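Local coordinates for protein pyruvate-formate lyase-activating enzyme (Bacteroides vulgatus ATCC 8482, PDB 3CAN) that is an activating enzyme of the radical SAM superfamily, with a core built of repeated parallel beta-alpha units, at residues 98-102 and 129-134. Sequence-based numbering, arbitrary orientation.
Sequences RIPLI and INLLPY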
loop_
_atom_site.group_PDB
_atom_site.type_symbol
_atom_site.label_atom_id
_atom_site.label_comp_id
_atom_site.label_asym_id
_atom_site.label_seq_id
_atom_site.Cartn_x
_atom_site.Cartn_y
_atom_site.Cartn_z
ATOM N N ARG A 98 -2.972 4.830 -9.435
ATOM C CA ARG A 98 -2.216 3.597 -9.371
ATOM C C ARG A 98 -2.455 2.760 -10.616
ATOM O O ARG A 98 -3.596 2.573 -11.033
ATOM C CB ARG A 98 -2.586 2.813 -8.118
ATOM C CG ARG A 98 -2.279 3.585 -6.848
ATOM C CD ARG A 98 -3.512 4.282 -6.329
ATOM N NE ARG A 98 -4.375 3.307 -5.658
ATOM C CZ ARG A 98 -4.169 2.848 -4.422
ATOM N NH1 ARG A 98 -3.137 3.287 -3.696
ATOM N NH2 ARG A 98 -5.012 1.958 -3.898
ATOM N N ILE A 99 -1.370 2.271 -11.210
ATOM C CA ILE A 99 -1.444 1.409 -12.378
ATOM C C ILE A 99 -0.697 0.117 -12.058
ATOM O O ILE A 99 0.530 0.092 -12.066
ATOM C CB ILE A 99 -0.867 2.077 -13.627
ATOM C CG1 ILE A 99 -1.596 3.394 -13.907
ATOM C CG2 ILE A 99 -0.964 1.106 -14.856
ATOM C CD1 ILE A 99 -1.003 4.176 -15.092
ATOM N N PRO A 100 -1.438 -0.945 -11.720
ATOM C CA PRO A 100 -0.798 -2.247 -11.593
ATOM C C PRO A 100 -0.321 -2.609 -12.983
ATOM O O PRO A 100 -1.127 -2.627 -13.907
ATOM C CB PRO A 100 -1.933 -3.153 -11.088
ATOM C CG PRO A 100 -2.978 -2.206 -10.541
ATOM C CD PRO A 100 -2.884 -1.021 -11.446
ATOM N N LEU A 101 0.987 -2.797 -13.138
ATOM C CA LEU A 101 1.619 -2.844 -14.449
ATOM C C LEU A 101 1.945 -4.296 -14.787
ATOM O O LEU A 101 2.782 -4.912 -14.136
ATOM C CB LEU A 101 2.883 -1.985 -14.444
ATOM C CG LEU A 101 3.513 -1.663 -15.802
ATOM C CD1 LEU A 101 2.568 -0.842 -16.705
ATOM C CD2 LEU A 101 4.830 -0.929 -15.609
ATOM N N ILE A 102 1.248 -4.825 -15.788
ATOM C CA ILE A 102 1.259 -6.253 -16.099
ATOM C C ILE A 102 1.628 -6.426 -17.567
ATOM O O ILE A 102 0.886 -5.995 -18.448
ATOM C CB ILE A 102 -0.130 -6.894 -15.843
ATOM C CG1 ILE A 102 -0.653 -6.536 -14.440
ATOM C CG2 ILE A 102 -0.056 -8.420 -16.024
ATOM C CD1 ILE A 102 -2.165 -6.574 -14.282
ATOM N N ILE A 129 1.740 9.252 -9.982
ATOM C CA ILE A 129 1.256 8.032 -10.604
ATOM C C ILE A 129 2.175 6.895 -10.149
ATOM O O ILE A 129 3.372 6.912 -10.439
ATOM C CB ILE A 129 1.250 8.133 -12.134
ATOM C CG1 ILE A 129 0.372 9.296 -12.613
ATOM C CG2 ILE A 129 0.747 6.824 -12.757
ATOM C CD1 ILE A 129 0.593 9.670 -14.089
ATOM N N ASN A 130 1.613 5.932 -9.427
ATOM C CA ASN A 130 2.358 4.772 -8.939
ATOM C C ASN A 130 2.212 3.597 -9.888
ATOM O O ASN A 130 1.111 3.052 -10.041
ATOM C CB ASN A 130 1.854 4.348 -7.562
ATOM C CG ASN A 130 1.973 5.447 -6.547
ATOM O OD1 ASN A 130 3.078 5.794 -6.128
ATOM N ND2 ASN A 130 0.834 6.025 -6.162
ATOM N N LEU A 131 3.307 3.231 -10.542
ATOM C CA LEU A 131 3.355 2.023 -11.366
ATOM C C LEU A 131 3.752 0.862 -10.453
ATOM O O LEU A 131 4.814 0.884 -9.836
ATOM C CB LEU A 131 4.348 2.173 -12.528
ATOM C CG LEU A 131 4.132 3.360 -13.474
ATOM C CD1 LEU A 131 5.133 3.309 -14.636
ATOM C CD2 LEU A 131 2.693 3.391 -13.979
ATOM N N LEU A 132 2.877 -0.128 -10.343
ATOM C CA LEU A 132 3.076 -1.257 -9.440
ATOM C C LEU A 132 3.302 -2.527 -10.264
ATOM O O LEU A 132 2.338 -3.190 -10.662
ATOM C CB LEU A 132 1.855 -1.408 -8.530
ATOM C CG LEU A 132 1.394 -0.100 -7.883
ATOM C CD1 LEU A 132 0.054 -0.262 -7.186
ATOM C CD2 LEU A 132 2.458 0.417 -6.910
ATOM N N PRO A 133 4.574 -2.860 -10.539
ATOM C CA PRO A 133 4.835 -4.034 -11.364
ATOM C C PRO A 133 4.267 -5.314 -10.773
ATOM O O PRO A 133 4.370 -5.571 -9.560
ATOM C CB PRO A 133 6.366 -4.089 -11.438
ATOM C CG PRO A 133 6.800 -2.703 -11.176
ATOM C CD PRO A 133 5.823 -2.182 -10.165
ATOM N N TYR A 134 3.666 -6.103 -11.647
ATOM C CA TYR A 134 3.071 -7.358 -11.269
ATOM C C TYR A 134 4.169 -8.319 -10.862
ATOM O O TYR A 134 5.177 -8.459 -11.554
ATOM C CB TYR A 134 2.298 -7.930 -12.459
ATOM C CG TYR A 134 1.758 -9.324 -12.264
ATOM C CD1 TYR A 134 0.563 -9.538 -11.585
ATOM C CD2 TYR A 134 2.434 -10.433 -12.774
ATOM C CE1 TYR A 134 0.057 -10.822 -11.413
ATOM C CE2 TYR A 134 1.941 -11.715 -12.603
ATOM C CZ TYR A 134 0.751 -11.905 -11.923
ATOM O OH TYR A 134 0.256 -13.177 -11.749
#
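A beta-alpha-beta unit closes here: strand 95-101 leads through helix 109-121 into strand 128-133, its parallel neighbour in the sheet, as expected for the partial TIM-type barrel of the radical SAM superfamily. The strand axes approach to 4.3 Å at 22°, and in-register pairing sets Ile99 beside Leu131 and Leu101 beside Pro133.

On the face of Ile99, Leu101, Leu131 and Pro133, bumps alternate with hollows. Ile99 wedges between two neighbours, its CD1 lying 3.9 Å from Ile129 CG2 and its CB 3.8 Å from Leu131 CD2. Leu131 fills the gap between Ile99 and Leu101, its CD1 reaching Leu101 CD2 at 4.4 Å. The branched side chains of Ile99, Leu101 and Leu131 suit this buried layer, which helices 109-121 and 161-173 cover. The face of Arg98, Pro100, Asn130 and Leu132 is less tightly sealed. Leu132 CD1 rests against Arg98 CB at 4.2 Å, while the guanidinium leads away to a salt bridge with Asp61.

The backbones mesh in regular parallel fashion: Asn130 O accepts from Ile99 N (2.9 Å), Leu132 N donates to Ile99 O (2.9 Å) and Leu132 O accepts from Leu101 N (2.8 Å). Pro100 and Pro133 fall at positions whose nitrogens turn away from the partner strand, so the missing N-H costs this ladder nothing.

Beyond the strand ends, Tyr134 packs beside Ile102, CB to CG1 at 3.8 Å; its ring, polar only at OH, leads away from 98-102, suiting a partly exposed place. Its backbone nitrogen supplies the final rung, Tyr134 N to Leu101 O at 2.9 Å, bent to 153° at the hydrogen.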